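Local coordinates for putative surface anchored protein (Clostridium perfringens B, PDB 4NI6) that probably forms part of the repetitive Ig-like shaft of a cell-surface adhesin, stabilised by an autocatalytically formed Thr-Gln ester cross-link within the domain, at residues 43-57 with 96-110. Numbering follows the deposited sequence.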
loop_
_atom_site.group_PDB
_atom_site.type_symbol
_atom_site.label_atom_id
_atom_site.label_comp_id
_atom_site.label_asym_id
_atom_site.label_seq_id
_atom_site.Cartn_x
_atom_site.Cartn_y
_atom_site.Cartn_z
ATOM N N VAL A 43 10.537 11.260 -10.270
ATOM C CA VAL A 43 11.198 12.507 -10.654
ATOM C C VAL A 43 11.398 13.360 -9.395
ATOM O O VAL A 43 10.448 13.691 -8.662
ATOM C CB VAL A 43 10.372 13.284 -11.700
ATOM C CG1 VAL A 43 11.049 14.620 -12.043
ATOM C CG2 VAL A 43 10.214 12.432 -12.961
ATOM N N ALA A 44 12.652 13.632 -9.085
ATOM C CA ALA A 44 12.983 14.403 -7.912
ATOM C C ALA A 44 12.172 15.688 -7.800
ATOM O O ALA A 44 12.008 16.448 -8.792
ATOM C CB ALA A 44 14.480 14.702 -7.887
ATOM N N ASN A 45 11.685 15.935 -6.577
ATOM C CA ASN A 45 11.020 17.157 -6.185
ATOM C C ASN A 45 9.624 17.302 -6.722
ATOM O O ASN A 45 8.970 18.314 -6.468
ATOM C CB ASN A 45 11.884 18.386 -6.475
ATOM C CG ASN A 45 13.255 18.243 -5.881
ATOM O OD1 ASN A 45 13.399 17.970 -4.689
ATOM N ND2 ASN A 45 14.283 18.383 -6.719
ATOM N N GLU A 46 9.145 16.301 -7.452
ATOM C CA GLU A 46 7.813 16.337 -8.019
ATOM C C GLU A 46 6.770 15.760 -7.043
ATOM O O GLU A 46 7.041 14.753 -6.343
ATOM C CB GLU A 46 7.754 15.553 -9.347
ATOM C CG GLU A 46 8.434 16.265 -10.499
ATOM C CD GLU A 46 7.739 17.537 -10.913
ATOM O OE1 GLU A 46 6.511 17.696 -10.851
ATOM O OE2 GLU A 46 8.429 18.269 -11.613
ATOM N N LYS A 47 5.571 16.325 -7.075
ATOM C CA LYS A 47 4.446 15.827 -6.260
ATOM C C LYS A 47 3.708 14.707 -6.976
ATOM O O LYS A 47 3.546 14.732 -8.226
ATOM C CB LYS A 47 3.457 16.960 -5.991
ATOM C CG LYS A 47 3.995 18.047 -5.082
ATOM C CD LYS A 47 2.931 18.999 -4.555
ATOM C CE LYS A 47 2.233 19.761 -5.674
ATOM N NZ LYS A 47 1.440 20.919 -5.166
ATOM N N TYR A 48 3.228 13.754 -6.168
ATOM C CA TYR A 48 2.440 12.597 -6.623
ATOM C C TYR A 48 1.205 12.449 -5.758
ATOM O O TYR A 48 1.252 12.776 -4.574
ATOM C CB TYR A 48 3.252 11.293 -6.534
ATOM C CG TYR A 48 4.408 11.236 -7.513
ATOM C CD1 TYR A 48 5.592 11.951 -7.274
ATOM C CD2 TYR A 48 4.345 10.415 -8.620
ATOM C CE1 TYR A 48 6.636 11.953 -8.204
ATOM C CE2 TYR A 48 5.363 10.418 -9.561
ATOM C CZ TYR A 48 6.516 11.157 -9.317
ATOM O OH TYR A 48 7.544 11.224 -10.258
ATOM N N ASN A 49 0.104 12.060 -6.388
ATOM C CA ASN A 49 -1.067 11.603 -5.661
ATOM C C ASN A 49 -0.839 10.121 -5.341
ATOM O O ASN A 49 -0.780 9.290 -6.247
ATOM C CB ASN A 49 -2.301 11.685 -6.575
ATOM C CG ASN A 49 -2.417 12.991 -7.397
ATOM O OD1 ASN A 49 -2.638 12.965 -8.632
ATOM N ND2 ASN A 49 -2.410 14.116 -6.725
ATOM N N LEU A 50 -0.780 9.774 -4.046
ATOM C CA LEU A 50 -0.577 8.384 -3.614
ATOM C C LEU A 50 -1.901 7.832 -3.118
ATOM O O LEU A 50 -2.444 8.345 -2.128
ATOM C CB LEU A 50 0.479 8.333 -2.517
ATOM C CG LEU A 50 0.750 6.913 -1.984
ATOM C CD1 LEU A 50 1.379 6.024 -3.042
ATOM C CD2 LEU A 50 1.602 6.930 -0.725
ATOM N N THR A 51 -2.427 6.861 -3.832
ATOM C CA THR A 51 -3.648 6.162 -3.365
ATOM C C THR A 51 -3.305 4.771 -2.889
ATOM O O THR A 51 -2.765 3.955 -3.614
ATOM C CB THR A 51 -4.682 6.043 -4.494
ATOM O OG1 THR A 51 -5.078 7.352 -4.910
ATOM C CG2 THR A 51 -5.934 5.252 -4.017
ATOM N N GLY A 52 -3.623 4.507 -1.621
ATOM C CA GLY A 52 -3.498 3.166 -1.052
ATOM C C GLY A 52 -4.851 2.557 -0.811
ATOM O O GLY A 52 -5.799 3.256 -0.491
ATOM N N LYS A 53 -4.942 1.278 -1.132
ATOM C CA LYS A 53 -6.170 0.519 -0.919
ATOM C C LYS A 53 -5.875 -0.715 -0.103
ATOM O O LYS A 53 -4.879 -1.413 -0.304
ATOM C CB LYS A 53 -6.780 0.116 -2.243
ATOM C CG LYS A 53 -7.287 1.310 -3.041
ATOM C CD LYS A 53 -7.828 0.899 -4.390
ATOM C CE LYS A 53 -8.301 2.124 -5.162
ATOM N NZ LYS A 53 -9.369 2.821 -4.378
ATOM N N LEU A 54 -6.766 -1.002 0.853
ATOM C CA LEU A 54 -6.705 -2.235 1.626
ATOM C C LEU A 54 -7.781 -3.159 1.058
ATOM O O LEU A 54 -8.960 -2.815 1.079
ATOM C CB LEU A 54 -6.976 -1.954 3.111
ATOM C CG LEU A 54 -6.832 -3.127 4.068
ATOM C CD1 LEU A 54 -5.423 -3.694 4.035
ATOM C CD2 LEU A 54 -7.214 -2.699 5.478
ATOM N N MET A 55 -7.357 -4.291 0.510
ATOM C CA MET A 55 -8.252 -5.212 -0.204
ATOM C C MET A 55 -8.400 -6.516 0.580
ATOM O O MET A 55 -7.404 -7.108 0.981
ATOM C CB MET A 55 -7.628 -5.555 -1.551
ATOM C CG MET A 55 -7.260 -4.338 -2.408
ATOM S SD MET A 55 -8.639 -3.224 -2.818
ATOM C CE MET A 55 -9.526 -4.298 -3.921
ATOM N N HIS A 56 -9.636 -6.943 0.783
ATOM C CA HIS A 56 -9.940 -8.264 1.316
ATOM C C HIS A 56 -9.752 -9.277 0.220
ATOM O O HIS A 56 -10.328 -9.159 -0.869
ATOM C CB HIS A 56 -11.369 -8.228 1.841
ATOM C CG HIS A 56 -11.869 -9.523 2.392
ATOM N ND1 HIS A 56 -13.185 -9.777 2.477
ATOM C CD2 HIS A 56 -11.220 -10.649 2.878
ATOM C CE1 HIS A 56 -13.383 -10.967 3.074
ATOM N NE2 HIS A 56 -12.194 -11.523 3.300
ATOM N N VAL A 57 -8.846 -10.221 0.453
ATOM C CA VAL A 57 -8.527 -11.288 -0.509
ATOM C C VAL A 57 -9.336 -12.531 -0.194
ATOM O O VAL A 57 -9.110 -13.173 0.836
ATOM C CB VAL A 57 -7.039 -11.688 -0.446
ATOM C CG1 VAL A 57 -6.707 -12.713 -1.522
ATOM C CG2 VAL A 57 -6.154 -10.464 -0.546
ATOM N N GLU A 96 -9.542 -13.714 8.119
ATOM C CA GLU A 96 -9.407 -13.204 6.767
ATOM C C GLU A 96 -8.058 -12.578 6.473
ATOM O O GLU A 96 -7.307 -12.175 7.370
ATOM C CB GLU A 96 -10.570 -12.252 6.473
ATOM C CG GLU A 96 -11.960 -12.899 6.577
ATOM C CD GLU A 96 -12.146 -14.086 5.638
ATOM O OE1 GLU A 96 -11.934 -13.921 4.401
ATOM O OE2 GLU A 96 -12.338 -15.211 6.155
ATOM N N LYS A 97 -7.794 -12.539 5.181
ATOM C CA LYS A 97 -6.550 -12.034 4.610
ATOM C C LYS A 97 -6.799 -10.742 3.847
ATOM O O LYS A 97 -7.782 -10.627 3.128
ATOM C CB LYS A 97 -5.979 -13.085 3.657
ATOM C CG LYS A 97 -4.646 -12.711 3.016
ATOM C CD LYS A 97 -4.305 -13.673 1.893
ATOM C CE LYS A 97 -3.666 -14.946 2.405
ATOM N NZ LYS A 97 -3.255 -15.799 1.250
ATOM N N TYR A 98 -5.904 -9.779 4.056
ATOM C CA TYR A 98 -5.995 -8.456 3.429
ATOM C C TYR A 98 -4.657 -8.074 2.844
ATOM O O TYR A 98 -3.631 -8.362 3.398
ATOM C CB TYR A 98 -6.395 -7.381 4.447
ATOM C CG TYR A 98 -7.721 -7.697 5.140
ATOM C CD1 TYR A 98 -7.783 -8.544 6.275
ATOM C CD2 TYR A 98 -8.899 -7.207 4.649
ATOM C CE1 TYR A 98 -9.006 -8.933 6.843
ATOM C CE2 TYR A 98 -10.116 -7.594 5.191
ATOM C CZ TYR A 98 -10.154 -8.423 6.303
ATOM O OH TYR A 98 -11.353 -8.729 6.889
ATOM N N VAL A 99 -4.685 -7.342 1.721
ATOM C CA VAL A 99 -3.463 -6.880 1.048
ATOM C C VAL A 99 -3.566 -5.401 0.697
ATOM O O VAL A 99 -4.622 -4.912 0.354
ATOM C CB VAL A 99 -3.168 -7.766 -0.187
ATOM C CG1 VAL A 99 -4.255 -7.653 -1.256
ATOM C CG2 VAL A 99 -1.792 -7.488 -0.796
ATOM N N VAL A 100 -2.421 -4.737 0.814
ATOM C CA VAL A 100 -2.329 -3.315 0.455
ATOM C C VAL A 100 -1.829 -3.117 -0.965
ATOM O O VAL A 100 -0.850 -3.757 -1.357
ATOM C CB VAL A 100 -1.411 -2.553 1.409
ATOM C CG1 VAL A 100 -1.293 -1.078 1.013
ATOM C CG2 VAL A 100 -1.898 -2.666 2.852
ATOM N N PHE A 101 -2.608 -2.345 -1.721
ATOM C CA PHE A 101 -2.224 -1.864 -3.050
ATOM C C PHE A 101 -1.796 -0.389 -2.934
ATOM O O PHE A 101 -2.370 0.374 -2.153
ATOM C CB PHE A 101 -3.434 -1.926 -3.943
ATOM C CG PHE A 101 -3.796 -3.293 -4.461
ATOM C CD1 PHE A 101 -3.140 -4.448 -4.058
ATOM C CD2 PHE A 101 -4.848 -3.410 -5.366
ATOM C CE1 PHE A 101 -3.512 -5.693 -4.543
ATOM C CE2 PHE A 101 -5.222 -4.654 -5.870
ATOM C CZ PHE A 101 -4.562 -5.796 -5.448
ATOM N N GLU A 102 -0.841 0.042 -3.785
ATOM C CA GLU A 102 -0.414 1.455 -3.840
ATOM C C GLU A 102 -0.265 1.901 -5.291
ATOM O O GLU A 102 0.166 1.116 -6.133
ATOM C CB GLU A 102 0.941 1.623 -3.169
ATOM C CG GLU A 102 0.959 1.392 -1.675
ATOM C CD GLU A 102 0.307 2.480 -0.820
ATOM O OE1 GLU A 102 0.261 2.296 0.436
ATOM O OE2 GLU A 102 -0.283 3.432 -1.348
ATOM N N ASN A 103 -0.735 3.109 -5.557
ATOM C CA ASN A 103 -0.656 3.717 -6.878
ATOM C C ASN A 103 -0.204 5.158 -6.696
ATOM O O ASN A 103 -0.877 5.966 -6.058
ATOM C CB ASN A 103 -2.026 3.687 -7.477
ATOM C CG ASN A 103 -2.043 4.152 -8.912
ATOM O OD1 ASN A 103 -2.054 3.348 -9.838
ATOM N ND2 ASN A 103 -2.010 5.460 -9.102
ATOM N N ALA A 104 0.918 5.497 -7.338
ATOM C CA ALA A 104 1.451 6.877 -7.302
ATOM C C ALA A 104 1.330 7.472 -8.702
ATOM O O ALA A 104 1.849 6.912 -9.665
ATOM C CB ALA A 104 2.918 6.873 -6.911
ATOM N N GLU A 105 0.621 8.579 -8.797
ATOM C CA GLU A 105 0.438 9.258 -10.072
ATOM C C GLU A 105 0.975 10.687 -9.950
ATOM O O GLU A 105 0.541 11.449 -9.087
ATOM C CB GLU A 105 -1.045 9.323 -10.414
ATOM C CG GLU A 105 -1.354 10.092 -11.704
ATOM C CD GLU A 105 -2.818 10.454 -11.802
ATOM O OE1 GLU A 105 -3.380 11.029 -10.840
ATOM O OE2 GLU A 105 -3.412 10.145 -12.845
ATOM N N SER A 106 1.853 11.111 -10.861
ATOM C CA SER A 106 2.388 12.473 -10.726
ATOM C C SER A 106 1.282 13.508 -10.905
ATOM O O SER A 106 0.332 13.295 -11.672
ATOM C CB SER A 106 3.550 12.712 -11.688
ATOM O OG SER A 106 3.144 12.642 -13.059
ATOM N N VAL A 107 1.435 14.652 -10.224
ATOM C CA VAL A 107 0.506 15.752 -10.367
ATOM C C VAL A 107 0.666 16.444 -11.736
ATOM O O VAL A 107 -0.325 16.800 -12.381
ATOM C CB VAL A 107 0.687 16.778 -9.229
ATOM C CG1 VAL A 107 -0.155 18.026 -9.467
ATOM C CG2 VAL A 107 0.321 16.138 -7.884
ATOM N N GLU A 108 1.918 16.597 -12.152
ATOM C CA GLU A 108 2.266 17.226 -13.431
ATOM C C GLU A 108 2.442 16.185 -14.531
ATOM O O GLU A 108 2.748 15.019 -14.258
ATOM C CB GLU A 108 3.558 18.024 -13.267
ATOM C CG GLU A 108 3.538 19.017 -12.123
ATOM C CD GLU A 108 2.624 20.191 -12.385
ATOM O OE1 GLU A 108 2.280 20.893 -11.411
ATOM O OE2 GLU A 108 2.304 20.446 -13.567
ATOM N N ASN A 109 2.302 16.621 -15.785
ATOM C CA ASN A 109 2.717 15.783 -16.899
ATOM C C ASN A 109 4.238 15.657 -16.900
ATOM O O ASN A 109 4.944 16.669 -16.862
ATOM C CB ASN A 109 2.221 16.377 -18.232
ATOM C CG ASN A 109 0.718 16.217 -18.413
ATOM O OD1 ASN A 109 0.114 15.258 -17.932
ATOM N ND2 ASN A 109 0.106 17.167 -19.114
ATOM N N LEU A 110 4.738 14.427 -16.958
ATOM C CA LEU A 110 6.167 14.167 -16.894
ATOM C C LEU A 110 6.652 13.267 -18.036
ATOM O O LEU A 110 7.854 13.068 -18.185
ATOM C CB LEU A 110 6.537 13.528 -15.551
ATOM C CG LEU A 110 6.288 14.347 -14.275
ATOM C CD1 LEU A 110 6.573 13.486 -13.047
ATOM C CD2 LEU A 110 7.162 15.600 -14.261
HETATM O O HOH W 1 4.269 15.997 -10.588
HETATM O O HOH W 2 -9.473 -14.091 3.278
#
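Lys53 and Phe101 sit at the middle of an antiparallel ladder that joins strands 47-57 and 97-106 in one sheet of the Ig-like fold. Both backbone bonds of this pair are formed: Phe101 N lies 2.8 Å from Lys53 O, and Lys53 N donates a hydrogen bond to Phe101 O. The same doubled pattern recurs at Asn49 with Glu105, Thr51 with Asn103 and Met55 with Val99, and the strand axes run at 154°.

On the face bearing Met55 and Phe101, Met55 CG stands over the phenylalanine ring, 4.0 Å from its centroid and 13° off the normal, a CH-pi contact. Bends at both chi2 and chi3 leave SD at a slant to the same ring, a longer Met-aromatic contact. Nearby, Val57 CG2 meets Val99 CG1 at 3.5 Å, tighter than usual for two methyls.

The reverse face packs toward strand 81-90. Here Leu54 CD1 touches Tyr98 CB and Val100 CG2, while Val100 reaches Phe87. Buried Glu102 lays OE2 3.2 Å from Gly52 CA, where no side chain intervenes; its OE1 lies close to Asp35 OD2.

Toward the 43-46 turn, Ser106 CB makes an off-centre CH-pi contact with the Tyr48 ring, whose hydroxyl accepts a bond from Val43 N and is also hydrogen-bonded to Gln123. A water there joins Glu46 OE1, Lys47 O and Glu108 N.

At the other end, the His56 ring, with CG anti to the backbone N, a torsion that brings it alongside Tyr98 and within bonding distance of Glu96, lies near parallel to the tyrosine ring but slid aside. Its NE2 donates to the anti lone pair of Glu96 OE1 at 2.7 Å, in the imidazole plane and almost straight at 174°.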